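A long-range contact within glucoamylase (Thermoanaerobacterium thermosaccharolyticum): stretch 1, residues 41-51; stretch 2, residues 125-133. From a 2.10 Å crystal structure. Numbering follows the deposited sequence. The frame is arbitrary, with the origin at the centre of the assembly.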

# COMPACT_ATOMS: atom_id res chain seq x y z
N GLY A 41 10.29 2.03 -0.81
CA GLY A 41 11.46 1.36 -0.26
C GLY A 41 11.78 1.67 1.19
O GLY A 41 11.22 2.57 1.80
N THR A 42 12.71 0.89 1.72
CA THR A 42 13.17 1.03 3.09
C THR A 42 14.30 0.03 3.24
O THR A 42 14.39 -0.93 2.47
CB THR A 42 12.04 0.70 4.10
OG1 THR A 42 12.46 1.04 5.42
CG2 THR A 42 11.69 -0.78 4.04
N ALA A 43 15.18 0.25 4.21
CA ALA A 43 16.28 -0.68 4.42
C ALA A 43 15.67 -1.98 4.93
O ALA A 43 14.68 -1.96 5.66
CB ALA A 43 17.27 -0.12 5.44
N ASN A 44 16.26 -3.10 4.53
CA ASN A 44 15.77 -4.40 4.95
C ASN A 44 16.31 -4.79 6.34
O ASN A 44 16.98 -5.81 6.51
CB ASN A 44 16.13 -5.46 3.89
CG ASN A 44 15.78 -6.87 4.32
OD1 ASN A 44 14.77 -7.11 4.99
ND2 ASN A 44 16.60 -7.83 3.92
N ASN A 45 16.02 -3.94 7.32
CA ASN A 45 16.41 -4.17 8.71
C ASN A 45 15.52 -3.31 9.60
O ASN A 45 14.83 -2.42 9.11
CB ASN A 45 17.90 -3.84 8.95
CG ASN A 45 18.24 -2.37 8.73
OD1 ASN A 45 18.95 -2.02 7.79
ND2 ASN A 45 17.76 -1.51 9.62
N TYR A 46 15.54 -3.57 10.90
CA TYR A 46 14.70 -2.83 11.83
C TYR A 46 15.34 -1.57 12.42
O TYR A 46 14.66 -0.77 13.06
CB TYR A 46 14.23 -3.75 12.96
CG TYR A 46 13.33 -4.87 12.46
CD1 TYR A 46 13.81 -6.17 12.32
CD2 TYR A 46 12.01 -4.61 12.10
CE1 TYR A 46 12.99 -7.19 11.82
CE2 TYR A 46 11.19 -5.61 11.60
CZ TYR A 46 11.68 -6.90 11.46
OH TYR A 46 10.85 -7.89 10.97
N VAL A 47 16.64 -1.40 12.19
CA VAL A 47 17.36 -0.25 12.69
C VAL A 47 16.98 1.04 11.96
O VAL A 47 16.59 2.02 12.58
CB VAL A 47 18.89 -0.45 12.57
CG1 VAL A 47 19.63 0.72 13.21
CG2 VAL A 47 19.30 -1.77 13.22
N SER A 48 17.10 1.02 10.63
CA SER A 48 16.77 2.19 9.82
C SER A 48 15.26 2.32 9.68
O SER A 48 14.65 1.70 8.81
CB SER A 48 17.41 2.06 8.43
OG SER A 48 17.14 3.21 7.64
N LYS A 49 14.66 3.14 10.54
CA LYS A 49 13.22 3.35 10.54
C LYS A 49 12.76 4.49 9.63
O LYS A 49 12.15 5.46 10.09
CB LYS A 49 12.72 3.58 11.97
CG LYS A 49 13.09 2.46 12.94
CD LYS A 49 12.28 2.57 14.23
CE LYS A 49 12.86 1.74 15.35
NZ LYS A 49 13.26 0.37 14.95
N VAL A 50 13.06 4.36 8.35
CA VAL A 50 12.68 5.35 7.34
C VAL A 50 12.16 4.64 6.09
O VAL A 50 12.79 3.71 5.59
CB VAL A 50 13.89 6.22 6.92
CG1 VAL A 50 13.51 7.12 5.75
CG2 VAL A 50 14.37 7.07 8.10
N TRP A 51 11.01 5.09 5.59
CA TRP A 51 10.41 4.53 4.39
C TRP A 51 10.21 5.67 3.40
O TRP A 51 9.94 6.79 3.81
CB TRP A 51 9.02 3.95 4.68
CG TRP A 51 8.98 2.72 5.53
CD1 TRP A 51 8.78 1.44 5.10
CD2 TRP A 51 9.04 2.67 6.96
NE1 TRP A 51 8.69 0.59 6.18
CE2 TRP A 51 8.85 1.32 7.33
CE3 TRP A 51 9.23 3.63 7.96
CZ2 TRP A 51 8.84 0.90 8.67
CZ3 TRP A 51 9.23 3.22 9.29
CH2 TRP A 51 9.03 1.87 9.63
N PHE A 125 17.64 5.74 -2.17
CA PHE A 125 17.63 4.62 -1.24
C PHE A 125 17.90 5.17 0.15
O PHE A 125 18.02 6.38 0.32
CB PHE A 125 18.71 3.59 -1.62
CG PHE A 125 20.11 4.14 -1.58
CD1 PHE A 125 20.88 4.01 -0.43
CD2 PHE A 125 20.64 4.79 -2.69
CE1 PHE A 125 22.18 4.53 -0.39
CE2 PHE A 125 21.93 5.31 -2.65
CZ PHE A 125 22.70 5.18 -1.50
N THR A 126 17.97 4.30 1.15
CA THR A 126 18.22 4.77 2.51
C THR A 126 19.51 4.23 3.10
O THR A 126 20.13 3.32 2.56
CB THR A 126 17.05 4.39 3.44
OG1 THR A 126 16.87 2.97 3.42
CG2 THR A 126 15.77 5.08 2.98
N ASP A 127 19.91 4.81 4.23
CA ASP A 127 21.11 4.42 4.94
C ASP A 127 20.73 3.23 5.83
O ASP A 127 19.94 3.37 6.76
CB ASP A 127 21.61 5.60 5.79
CG ASP A 127 22.96 5.33 6.45
OD1 ASP A 127 23.66 6.32 6.76
OD2 ASP A 127 23.31 4.16 6.68
N VAL A 128 21.30 2.07 5.54
CA VAL A 128 20.99 0.86 6.30
C VAL A 128 21.32 0.97 7.79
O VAL A 128 20.72 0.28 8.61
CB VAL A 128 21.74 -0.37 5.73
CG1 VAL A 128 21.30 -0.62 4.29
CG2 VAL A 128 23.25 -0.14 5.79
N LYS A 129 22.24 1.85 8.15
CA LYS A 129 22.65 2.01 9.54
C LYS A 129 21.94 3.09 10.35
O LYS A 129 21.89 3.00 11.57
CB LYS A 129 24.16 2.27 9.63
CG LYS A 129 25.02 1.04 9.47
CD LYS A 129 26.47 1.38 9.74
CE LYS A 129 27.31 0.13 9.95
NZ LYS A 129 28.69 0.47 10.37
N ARG A 130 21.40 4.10 9.68
CA ARG A 130 20.73 5.18 10.39
C ARG A 130 19.53 5.74 9.65
O ARG A 130 19.31 5.43 8.48
CB ARG A 130 21.75 6.28 10.68
CG ARG A 130 22.50 6.76 9.45
CD ARG A 130 23.68 7.65 9.83
NE ARG A 130 24.75 6.90 10.49
CZ ARG A 130 25.66 6.17 9.86
NH1 ARG A 130 26.60 5.53 10.56
NH2 ARG A 130 25.66 6.09 8.54
N ASN A 131 18.76 6.58 10.33
CA ASN A 131 17.54 7.16 9.76
C ASN A 131 17.75 8.32 8.78
O ASN A 131 17.49 9.48 9.11
CB ASN A 131 16.61 7.60 10.89
CG ASN A 131 16.29 6.47 11.85
OD1 ASN A 131 15.97 5.37 11.43
ND2 ASN A 131 16.39 6.75 13.15
N SER A 132 18.20 8.00 7.57
CA SER A 132 18.41 9.03 6.56
C SER A 132 18.07 8.54 5.16
O SER A 132 18.36 7.40 4.79
CB SER A 132 19.86 9.53 6.60
OG SER A 132 20.73 8.59 6.00
N LEU A 133 17.45 9.43 4.38
CA LEU A 133 17.08 9.13 3.01
C LEU A 133 18.13 9.79 2.12
O LEU A 133 18.49 10.94 2.34
CB LEU A 133 15.70 9.70 2.68
CG LEU A 133 15.24 9.51 1.23
CD1 LEU A 133 15.08 8.02 0.93
CD2 LEU A 133 13.93 10.25 1.00
O HOH W 1 15.40 2.70 5.79

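A single water, water 1, sits in the seam between the two stretches and ties them together: it accepts from Ala43 N (2.9 Å) and Thr126 OG1 (2.8 Å), donates to Val50 O (2.8 Å), and is hydrogen-bonded to Ser48 OG at 2.6 Å. Thr126, whose CA-to-CB bond points toward stretch 1, suits its place by offering both a hydroxyl for this water and a methyl for Val50, with CG2 4.1 Å from Val50 CG1. Buried Ser48 sets its OG 2.9 Å from Asp127 O and 3.2 Å from Arg130 O; one hydroxyl proton cannot serve both fully, and the choice is open. The direct bond from the backbone of stretch 1 is Lys49 N to Asn131 OD1, 2.7 Å; the m rotamer of Asn131 brings its amide end nearer to stretch 1. Lys49 sends its own amine away, NZ to Tyr46 O at 2.6 Å. Val50, pointing toward stretch 2, rests CG2 3.6 Å from Asn131 CB; Ala43 CB and Val128 CG1 form an apolar contact at 4.2 Å. Within stretch 2, the carboxylate of Asp127 holds the turn, with OD2 accepting from Lys129 N (2.9 Å) and OD1 in a salt bridge with Arg130 NH2 (2.7 Å). In all, 475 Å² is buried between the two stretches, both sides summed.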